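Local coordinates for glutathione S-transferase 1 (Ascaris suum, PDB 4Q5F), which conjugates reduced glutathione to a wide range of hydrophobic electrophiles and can also act as a glutathione peroxidase, at residues D22-G27 / L176-S181; I33-G38 / K207-E212; W167-I172 / K194-H199. All blocks are in the same frame, centred on the assembly; numbering follows the deposited sequence.

Contact 1. Residues D22-G27 / L176-S181; sequences DIRGLG and LASWES. With GSH (glutathione), chain E.
Where the glutathione-binding thioredoxin-like domain faces the all-helical domain, Arg24, in the loop between strand 16-21 and helix 27-37, reaches over to Ser178 on helix 167-182. A single hydrogen bond makes the join: Arg24 NH2 donates to Ser178 OG over 3.2 Å. The hydroxyl lies at the edge of the guanidinium, 12° out of its plane, and the N-H...O angle of 161° makes the bond nearly straight. Ser178 CB follows in the same plane, 3.7 Å from Arg24 NH2. The arginine chain runs straight through chi2 and bends at chi3 (-54°), which turns the guanidinium edge toward the helix. Ser178 OG also bonds to the carbonyl O of Asp174 one turn earlier, an arrangement common for serines within helices; with its proton engaged there, it can accept from the arginine.

The other arm of the guanidinium is fixed separately: Arg24 NH1 bonds to Thr216 O, and backbone bonds join Arg24 and Gly25 to Tyr218, so the C-terminal tail is bound into the same junction. Two residues further on the loop reaches the ligand, Leu26 CD1 lying 3.5 Å from GSH CG1 and Leu26 CG 4.2 Å from the thiol sulfur, GSH SG2. Its backbone N bonds to Tyr20 OH, linking the loop to another residue of the glutathione pocket, and Gly25, with positive phi, makes the turn between Arg24 and Leu26. The small interface thus spans the two domains beside the pocket: Leu26 O is held by Tyr80 of helix 76-86, whereas behind Ser178 the helix packs through Trp179 on helix 94-114 and through Leu176 and Ala177 on helix 191-201.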
loop_
_atom_site.group_PDB
_atom_site.type_symbol
_atom_site.label_atom_id
_atom_site.label_comp_id
_atom_site.label_asym_id
_atom_site.label_seq_id
_atom_site.Cartn_x
_atom_site.Cartn_y
_atom_site.Cartn_z
ATOM N N ASP B 22 -7.297 4.318 20.979
ATOM C CA ASP B 22 -7.897 3.253 21.780
ATOM C C ASP B 22 -8.480 2.148 20.910
ATOM O O ASP B 22 -8.422 0.969 21.260
ATOM C CB ASP B 22 -9.001 3.827 22.670
ATOM C CG ASP B 22 -8.465 4.760 23.736
ATOM O OD1 ASP B 22 -7.368 4.489 24.270
ATOM O OD2 ASP B 22 -9.141 5.765 24.039
ATOM N N ILE B 23 -9.042 2.545 19.775
ATOM C CA ILE B 23 -9.699 1.618 18.862
ATOM C C ILE B 23 -8.738 0.587 18.276
ATOM O O ILE B 23 -7.520 0.717 18.390
ATOM C CB ILE B 23 -10.357 2.377 17.699
ATOM C CG1 ILE B 23 -9.367 3.375 17.091
ATOM C CG2 ILE B 23 -11.599 3.102 18.183
ATOM C CD1 ILE B 23 -9.686 3.772 15.672
ATOM N N ARG B 24 -9.304 -0.436 17.646
ATOM C CA ARG B 24 -8.515 -1.443 16.953
ATOM C C ARG B 24 -7.952 -0.844 15.665
ATOM O O ARG B 24 -6.746 -0.612 15.556
ATOM C CB ARG B 24 -9.373 -2.679 16.667
ATOM C CG ARG B 24 -9.959 -3.294 17.929
ATOM C CD ARG B 24 -10.646 -4.624 17.675
ATOM N NE ARG B 24 -11.665 -4.547 16.632
ATOM C CZ ARG B 24 -12.855 -3.972 16.783
ATOM N NH1 ARG B 24 -13.182 -3.401 17.935
ATOM N NH2 ARG B 24 -13.715 -3.958 15.776
ATOM N N GLY B 25 -8.835 -0.585 14.703
ATOM C CA GLY B 25 -8.478 0.112 13.478
ATOM C C GLY B 25 -7.216 -0.386 12.798
ATOM O O GLY B 25 -7.015 -1.591 12.643
ATOM N N LEU B 26 -6.360 0.549 12.397
ATOM C CA LEU B 26 -5.107 0.217 11.726
ATOM C C LEU B 26 -4.065 -0.306 12.708
ATOM O O LEU B 26 -3.185 -1.083 12.338
ATOM C CB LEU B 26 -4.545 1.447 11.006
ATOM C CG LEU B 26 -5.366 2.022 9.851
ATOM C CD1 LEU B 26 -4.740 3.320 9.368
ATOM C CD2 LEU B 26 -5.477 1.024 8.709
ATOM N N GLY B 27 -4.163 0.126 13.961
ATOM C CA GLY B 27 -3.197 -0.255 14.974
ATOM C C GLY B 27 -3.267 -1.728 15.331
ATOM O O GLY B 27 -2.250 -2.348 15.642
ATOM N N LEU B 176 -11.772 -8.153 8.183
ATOM C CA LEU B 176 -12.959 -8.773 7.603
ATOM C C LEU B 176 -13.954 -9.146 8.696
ATOM O O LEU B 176 -15.157 -8.928 8.552
ATOM C CB LEU B 176 -12.580 -10.024 6.809
ATOM C CG LEU B 176 -11.792 -9.827 5.512
ATOM C CD1 LEU B 176 -11.502 -11.174 4.867
ATOM C CD2 LEU B 176 -12.535 -8.921 4.545
ATOM N N ALA B 177 -13.441 -9.708 9.786
ATOM C CA ALA B 177 -14.274 -10.101 10.917
ATOM C C ALA B 177 -15.030 -8.901 11.473
ATOM O O ALA B 177 -16.214 -8.996 11.793
ATOM C CB ALA B 177 -13.417 -10.732 12.001
ATOM N N SER B 178 -14.341 -7.771 11.582
ATOM C CA SER B 178 -14.943 -6.553 12.108
ATOM C C SER B 178 -15.994 -5.996 11.150
ATOM O O SER B 178 -17.064 -5.566 11.575
ATOM C CB SER B 178 -13.869 -5.495 12.371
ATOM O OG SER B 178 -12.941 -5.947 13.341
ATOM N N TRP B 179 -15.683 -6.007 9.858
ATOM C CA TRP B 179 -16.609 -5.511 8.847
ATOM C C TRP B 179 -17.872 -6.359 8.782
ATOM O O TRP B 179 -18.926 -5.885 8.360
ATOM C CB TRP B 179 -15.937 -5.467 7.475
ATOM C CG TRP B 179 -15.201 -4.196 7.238
ATOM C CD1 TRP B 179 -13.851 -4.007 7.282
ATOM C CD2 TRP B 179 -15.776 -2.920 6.935
ATOM N NE1 TRP B 179 -13.549 -2.694 7.019
ATOM C CE2 TRP B 179 -14.714 -2.006 6.802
ATOM C CE3 TRP B 179 -17.085 -2.466 6.760
ATOM C CZ2 TRP B 179 -14.921 -0.660 6.503
ATOM C CZ3 TRP B 179 -17.290 -1.131 6.463
ATOM C CH2 TRP B 179 -16.214 -0.243 6.338
ATOM N N GLU B 180 -17.758 -7.614 9.201
ATOM C CA GLU B 180 -18.905 -8.511 9.247
ATOM C C GLU B 180 -19.949 -7.981 10.228
ATOM O O GLU B 180 -21.126 -8.335 10.147
ATOM C CB GLU B 180 -18.461 -9.915 9.663
ATOM C CG GLU B 180 -19.467 -11.007 9.337
ATOM C CD GLU B 180 -19.019 -12.378 9.807
ATOM O OE1 GLU B 180 -17.824 -12.538 10.133
ATOM O OE2 GLU B 180 -19.865 -13.296 9.849
ATOM N N SER B 181 -19.509 -7.124 11.145
ATOM C CA SER B 181 -20.385 -6.559 12.166
ATOM C C SER B 181 -21.112 -5.310 11.672
ATOM O O SER B 181 -22.173 -4.959 12.185
ATOM C CB SER B 181 -19.573 -6.221 13.419
ATOM O OG SER B 181 -18.752 -7.311 13.802
HETATM N N1 GSH E . -1.899 5.482 5.408
HETATM C CA1 GSH E . -1.855 5.573 6.823
HETATM C C1 GSH E . -1.488 4.226 7.404
HETATM O O11 GSH E . -0.874 4.153 8.499
HETATM O O12 GSH E . -1.797 3.171 6.792
HETATM C CB1 GSH E . -3.216 6.004 7.346
HETATM C CG1 GSH E . -3.120 6.329 8.842
HETATM C CD1 GSH E . -4.382 7.047 9.343
HETATM O OE1 GSH E . -5.216 7.427 8.549
HETATM N N2 GSH E . -4.561 7.261 10.759
HETATM C CA2 GSH E . -5.713 7.930 11.286
HETATM C C2 GSH E . -5.264 9.151 12.074
HETATM O O2 GSH E . -4.121 9.214 12.497
HETATM C CB2 GSH E . -6.459 7.021 12.225
HETATM S SG2 GSH E . -6.972 5.563 11.375
HETATM N N3 GSH E . -6.200 10.222 12.336
HETATM C CA3 GSH E . -5.795 11.385 13.082
HETATM C C3 GSH E . -5.343 12.486 12.125
HETATM O O31 GSH E . -5.157 12.224 10.910
HETATM O O32 GSH E . -5.159 13.653 12.558
#

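Contact 2. Residues I33-G38 / K207-E212; sequences IFHQAG and KKWIAE
His35 of helix 27-37 and Trp209 of helix 204-212 meet face to face, at the point where the two segments come nearest, with their CA atoms 6.8 Å apart. The aromatic interaction is an offset stack: the imidazole lies over the six-membered ring of the indole, centroids 3.8 Å apart and planes inclined by 14°. The imidazole is displaced toward the CD2–CE3 bond of the indole, so that His35 NE2 sits 3.3 Å from Trp209 CE3 and His35 CE1 3.4 Å from Trp209 CD2. Trp209 CG is anti to the backbone N (chi1 173°), carrying the indole across, and chi2 (-127°) turns its broad side to the imidazole. A CH-pi contact extends the overlap toward the backbone, Trp209 CB lying 4.3 Å from the centroid of the His35 ring.

The polar interactions leave the stack at its rims and fix the rotation of both rings. His35 ND1 bonds to Arg31 O one turn back, and Trp209 NE1 bonds to Glu28 OE2, so both rings are tethered to the earlier part of helix 27-37. Glu212 OE1, 5.9 Å from His35 NE2, makes no contact but may polarise the imidazole.

Just beyond the stack a Schellman motif at Gly38 ends helix 27-37. This helix, part of the thioredoxin-like domain, faces the helical one: Ile33 packs on helix 76-86 of its own domain and on helix 167-182 of the other, while Trp209 also touches Arg31 and Leu32.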
loop_
_atom_site.group_PDB
_atom_site.type_symbol
_atom_site.label_atom_id
_atom_site.label_comp_id
_atom_site.label_asym_id
_atom_site.label_seq_id
_atom_site.Cartn_x
_atom_site.Cartn_y
_atom_site.Cartn_z
ATOM N N ILE B 33 0.141 -8.994 15.309
ATOM C CA ILE B 33 1.412 -9.553 14.866
ATOM C C ILE B 33 2.349 -9.782 16.054
ATOM O O ILE B 33 3.082 -10.770 16.089
ATOM C CB ILE B 33 2.078 -8.654 13.802
ATOM C CG1 ILE B 33 1.207 -8.602 12.545
ATOM C CG2 ILE B 33 3.457 -9.185 13.422
ATOM C CD1 ILE B 33 1.544 -7.472 11.594
ATOM N N PHE B 34 2.329 -8.870 17.025
ATOM C CA PHE B 34 3.107 -9.055 18.246
ATOM C C PHE B 34 2.633 -10.290 19.004
ATOM O O PHE B 34 3.432 -11.154 19.367
ATOM C CB PHE B 34 2.985 -7.844 19.173
ATOM C CG PHE B 34 3.811 -6.666 18.754
ATOM C CD1 PHE B 34 5.189 -6.764 18.660
ATOM C CD2 PHE B 34 3.211 -5.447 18.487
ATOM C CE1 PHE B 34 5.952 -5.676 18.285
ATOM C CE2 PHE B 34 3.967 -4.354 18.114
ATOM C CZ PHE B 34 5.340 -4.467 18.012
ATOM N N HIS B 35 1.329 -10.364 19.241
ATOM C CA HIS B 35 0.766 -11.420 20.073
ATOM C C HIS B 35 0.945 -12.800 19.455
ATOM O O HIS B 35 1.163 -13.775 20.168
ATOM C CB HIS B 35 -0.707 -11.140 20.367
ATOM C CG HIS B 35 -0.914 -10.147 21.467
ATOM N ND1 HIS B 35 -1.218 -8.822 21.232
ATOM C CD2 HIS B 35 -0.837 -10.282 22.810
ATOM C CE1 HIS B 35 -1.331 -8.189 22.384
ATOM N NE2 HIS B 35 -1.105 -9.050 23.359
ATOM N N GLN B 36 0.862 -12.883 18.131
ATOM C CA GLN B 36 1.097 -14.148 17.448
ATOM C C GLN B 36 2.515 -14.621 17.727
ATOM O O GLN B 36 2.742 -15.775 18.090
ATOM C CB GLN B 36 0.894 -14.001 15.939
ATOM C CG GLN B 36 1.285 -15.236 15.128
ATOM C CD GLN B 36 0.549 -16.485 15.566
ATOM O OE1 GLN B 36 -0.480 -16.413 16.238
ATOM N NE2 GLN B 36 1.073 -17.642 15.187
ATOM N N ALA B 37 3.465 -13.710 17.559
ATOM C CA ALA B 37 4.877 -14.017 17.727
ATOM C C ALA B 37 5.264 -14.148 19.200
ATOM O O ALA B 37 6.346 -14.635 19.524
ATOM C CB ALA B 37 5.712 -12.944 17.058
ATOM N N GLY B 38 4.378 -13.710 20.090
ATOM C CA GLY B 38 4.645 -13.759 21.515
ATOM C C GLY B 38 5.733 -12.779 21.914
ATOM O O GLY B 38 6.467 -13.009 22.875
ATOM N N LYS B 207 -6.375 -16.287 19.549
ATOM C CA LYS B 207 -7.578 -16.621 20.296
ATOM C C LYS B 207 -7.513 -16.011 21.689
ATOM O O LYS B 207 -8.502 -15.486 22.198
ATOM C CB LYS B 207 -7.725 -18.138 20.399
ATOM C CG LYS B 207 -9.083 -18.593 20.896
ATOM C CD LYS B 207 -9.170 -20.109 20.940
ATOM N N LYS B 208 -6.334 -16.084 22.297
ATOM C CA LYS B 208 -6.115 -15.503 23.610
ATOM C C LYS B 208 -6.280 -13.990 23.549
ATOM O O LYS B 208 -7.043 -13.411 24.320
ATOM C CB LYS B 208 -4.718 -15.859 24.124
ATOM N N TRP B 209 -5.572 -13.360 22.617
ATOM C CA TRP B 209 -5.584 -11.906 22.493
ATOM C C TRP B 209 -6.989 -11.346 22.279
ATOM O O TRP B 209 -7.369 -10.350 22.895
ATOM C CB TRP B 209 -4.680 -11.462 21.343
ATOM C CG TRP B 209 -4.770 -9.995 21.063
ATOM C CD1 TRP B 209 -5.018 -9.404 19.858
ATOM C CD2 TRP B 209 -4.628 -8.932 22.010
ATOM N NE1 TRP B 209 -5.030 -8.037 19.996
ATOM C CE2 TRP B 209 -4.793 -7.721 21.308
ATOM C CE3 TRP B 209 -4.373 -8.885 23.383
ATOM C CZ2 TRP B 209 -4.713 -6.479 21.933
ATOM C CZ3 TRP B 209 -4.292 -7.651 24.001
ATOM C CH2 TRP B 209 -4.462 -6.465 23.277
ATOM N N ILE B 210 -7.753 -11.987 21.400
ATOM C CA ILE B 210 -9.105 -11.533 21.087
ATOM C C ILE B 210 -9.989 -11.551 22.333
ATOM O O ILE B 210 -10.878 -10.712 22.487
ATOM C CB ILE B 210 -9.735 -12.386 19.956
ATOM C CG1 ILE B 210 -9.053 -12.050 18.624
ATOM C CG2 ILE B 210 -11.252 -12.155 19.864
ATOM C CD1 ILE B 210 -9.635 -12.745 17.406
ATOM N N ALA B 211 -9.732 -12.502 23.227
ATOM C CA ALA B 211 -10.530 -12.654 24.440
ATOM C C ALA B 211 -10.245 -11.543 25.455
ATOM O O ALA B 211 -11.145 -11.100 26.167
ATOM C CB ALA B 211 -10.279 -14.023 25.068
ATOM N N GLU B 212 -8.994 -11.090 25.502
ATOM C CA GLU B 212 -8.534 -10.167 26.541
ATOM C C GLU B 212 -8.532 -8.714 26.078
ATOM O O GLU B 212 -8.650 -7.801 26.895
ATOM C CB GLU B 212 -7.114 -10.534 26.990
ATOM C CG GLU B 212 -6.904 -12.008 27.293
ATOM C CD GLU B 212 -5.450 -12.358 27.549
ATOM O OE1 GLU B 212 -4.588 -11.460 27.440
ATOM O OE2 GLU B 212 -5.168 -13.538 27.858
#

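Contact 3. Residues W167-I172 / K194-H199; sequences WADLVI and KKYIEH
The backbones of helix 167-182, bearing Asp169 and Ile172, and helix 191-201, bearing Tyr196, stay well apart, the nearest CA atoms, those of Ile172 and Ile197, being 8.6 Å from each other. Tyr196 bridges the gap. Its CG is anti to the backbone N (chi1 167°), which sends the ring across to helix 167-182, where Tyr196 OH donates a short hydrogen bond of 2.7 Å to Asp169 OD1. The bond uses the anti lone pair of the carboxylate, on the side away from OD2, and the carboxylate stands nearly perpendicular to the phenol ring, at 80°. On the other side of the hydroxyl, Ile172 CG2 comes to the ring edge at Tyr196 CE2 (4.3 Å), an apolar contact close to the ring plane.

The buried carboxylate has further partners: OD1 takes a weak bond from Met160 N, and OD2 accepts from Thr166 N. This last bond, from the residue just before the helix to the side chain three positions on, is one half of a capping box, consistent with the Ser/Thr-X-X-Asp N-capping box familiar from this helix in the C-terminal domain of glutathione transferases.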
loop_
_atom_site.group_PDB
_atom_site.type_symbol
_atom_site.label_atom_id
_atom_site.label_comp_id
_atom_site.label_asym_id
_atom_site.label_seq_id
_atom_site.Cartn_x
_atom_site.Cartn_y
_atom_site.Cartn_z
ATOM N N TRP B 167 1.684 -12.299 8.340
ATOM C CA TRP B 167 1.133 -11.066 8.893
ATOM C C TRP B 167 -0.077 -10.584 8.099
ATOM O O TRP B 167 -0.977 -9.956 8.653
ATOM C CB TRP B 167 2.197 -9.966 8.956
ATOM C CG TRP B 167 2.756 -9.554 7.623
ATOM C CD1 TRP B 167 3.897 -10.017 7.034
ATOM C CD2 TRP B 167 2.208 -8.584 6.720
ATOM N NE1 TRP B 167 4.091 -9.399 5.822
ATOM C CE2 TRP B 167 3.067 -8.515 5.607
ATOM C CE3 TRP B 167 1.071 -7.770 6.747
ATOM C CZ2 TRP B 167 2.827 -7.665 4.529
ATOM C CZ3 TRP B 167 0.836 -6.927 5.676
ATOM C CH2 TRP B 167 1.709 -6.881 4.583
ATOM N N ALA B 168 -0.100 -10.881 6.804
ATOM C CA ALA B 168 -1.233 -10.511 5.964
ATOM C C ALA B 168 -2.481 -11.258 6.415
ATOM O O ALA B 168 -3.577 -10.699 6.429
ATOM C CB ALA B 168 -0.935 -10.807 4.503
ATOM N N ASP B 169 -2.307 -12.522 6.789
ATOM C CA ASP B 169 -3.417 -13.331 7.277
ATOM C C ASP B 169 -4.025 -12.722 8.535
ATOM O O ASP B 169 -5.245 -12.628 8.665
ATOM C CB ASP B 169 -2.951 -14.757 7.572
ATOM C CG ASP B 169 -2.473 -15.488 6.330
ATOM O OD1 ASP B 169 -3.199 -15.475 5.313
ATOM O OD2 ASP B 169 -1.369 -16.073 6.372
ATOM N N LEU B 170 -3.163 -12.309 9.461
ATOM C CA LEU B 170 -3.608 -11.771 10.741
ATOM C C LEU B 170 -4.417 -10.485 10.578
ATOM O O LEU B 170 -5.466 -10.316 11.201
ATOM C CB LEU B 170 -2.402 -11.506 11.646
ATOM C CG LEU B 170 -1.523 -12.718 11.973
ATOM C CD1 LEU B 170 -0.295 -12.289 12.759
ATOM C CD2 LEU B 170 -2.310 -13.769 12.741
ATOM N N VAL B 171 -3.925 -9.579 9.740
ATOM C CA VAL B 171 -4.562 -8.278 9.563
ATOM C C VAL B 171 -5.846 -8.391 8.748
ATOM O O VAL B 171 -6.857 -7.771 9.078
ATOM C CB VAL B 171 -3.610 -7.275 8.876
ATOM C CG1 VAL B 171 -4.294 -5.925 8.668
ATOM C CG2 VAL B 171 -2.345 -7.100 9.702
ATOM N N ILE B 172 -5.796 -9.178 7.676
ATOM C CA ILE B 172 -6.940 -9.339 6.786
ATOM C C ILE B 172 -8.138 -9.920 7.531
ATOM O O ILE B 172 -9.225 -9.342 7.515
ATOM C CB ILE B 172 -6.583 -10.239 5.576
ATOM C CG1 ILE B 172 -5.668 -9.479 4.615
ATOM C CG2 ILE B 172 -7.841 -10.696 4.828
ATOM C CD1 ILE B 172 -5.037 -10.342 3.538
ATOM N N LYS B 194 -14.933 -17.665 5.215
ATOM C CA LYS B 194 -15.472 -17.839 6.560
ATOM C C LYS B 194 -14.635 -18.829 7.367
ATOM O O LYS B 194 -14.337 -18.589 8.536
ATOM C CB LYS B 194 -16.929 -18.297 6.499
ATOM C CG LYS B 194 -17.936 -17.153 6.505
ATOM C CD LYS B 194 -19.141 -17.426 5.613
ATOM C CE LYS B 194 -20.028 -18.531 6.163
ATOM N NZ LYS B 194 -21.287 -18.670 5.373
ATOM N N LYS B 195 -14.257 -19.940 6.741
ATOM C CA LYS B 195 -13.396 -20.924 7.387
ATOM C C LYS B 195 -12.026 -20.317 7.661
ATOM O O LYS B 195 -11.474 -20.454 8.753
ATOM C CB LYS B 195 -13.232 -22.164 6.504
ATOM C CG LYS B 195 -14.463 -23.050 6.417
ATOM C CD LYS B 195 -14.125 -24.422 5.835
ATOM C CE LYS B 195 -14.202 -24.419 4.316
ATOM N NZ LYS B 195 -13.678 -25.665 3.685
ATOM N N TYR B 196 -11.489 -19.653 6.643
ATOM C CA TYR B 196 -10.191 -18.988 6.710
ATOM C C TYR B 196 -10.109 -18.025 7.892
ATOM O O TYR B 196 -9.108 -17.989 8.607
ATOM C CB TYR B 196 -9.957 -18.255 5.389
ATOM C CG TYR B 196 -8.823 -17.258 5.366
ATOM C CD1 TYR B 196 -7.522 -17.638 5.668
ATOM C CD2 TYR B 196 -9.050 -15.938 4.997
ATOM C CE1 TYR B 196 -6.486 -16.725 5.626
ATOM C CE2 TYR B 196 -8.023 -15.021 4.952
ATOM C CZ TYR B 196 -6.744 -15.419 5.266
ATOM O OH TYR B 196 -5.721 -14.504 5.218
ATOM N N ILE B 197 -11.172 -17.257 8.098
ATOM C CA ILE B 197 -11.243 -16.323 9.216
ATOM C C ILE B 197 -11.394 -17.073 10.538
ATOM O O ILE B 197 -10.814 -16.678 11.547
ATOM C CB ILE B 197 -12.411 -15.329 9.033
ATOM C CG1 ILE B 197 -12.158 -14.450 7.807
ATOM C CG2 ILE B 197 -12.584 -14.443 10.266
ATOM C CD1 ILE B 197 -13.383 -13.710 7.315
ATOM N N GLU B 198 -12.171 -18.152 10.527
ATOM C CA GLU B 198 -12.369 -18.965 11.722
ATOM C C GLU B 198 -11.044 -19.582 12.160
ATOM O O GLU B 198 -10.715 -19.602 13.345
ATOM C CB GLU B 198 -13.384 -20.076 11.447
ATOM C CG GLU B 198 -13.842 -20.824 12.690
ATOM C CD GLU B 198 -14.549 -22.126 12.361
ATOM O OE1 GLU B 198 -13.865 -23.089 11.951
ATOM O OE2 GLU B 198 -15.789 -22.187 12.504
ATOM N N HIS B 199 -10.289 -20.082 11.185
ATOM C CA HIS B 199 -9.023 -20.758 11.448
ATOM C C HIS B 199 -8.006 -19.835 12.117
ATOM O O HIS B 199 -7.539 -20.114 13.221
ATOM C CB HIS B 199 -8.444 -21.304 10.140
ATOM C CG HIS B 199 -7.160 -22.059 10.309
ATOM N ND1 HIS B 199 -7.043 -23.398 10.023
ATOM C CD2 HIS B 199 -5.938 -21.652 10.734
ATOM C CE1 HIS B 199 -5.803 -23.792 10.264
ATOM N NE2 HIS B 199 -5.115 -22.753 10.696
#

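From the N terminus the chain passes 22-27 and then 33-38, both in the glutathione-binding domain, before entering the helical domain. Contact 1 closes a long loop when 176-181 returns to 22-27, and contact 2 closes another at 207-212. Their segments alternate, so these two closures cross. Contact 3 is far more local, joining consecutive helices; it crosses contact 1, whose second segment falls between its own two, and lies wholly within the span of contact 2. Contacts 1 and 2 tie the two domains together, whereas contact 3 binds the helical domain internally. Packing of Leu176 on Ile197 joins contacts 1 and 3, and that of Ile33 on Trp167 and Leu170 joins contacts 2 and 3.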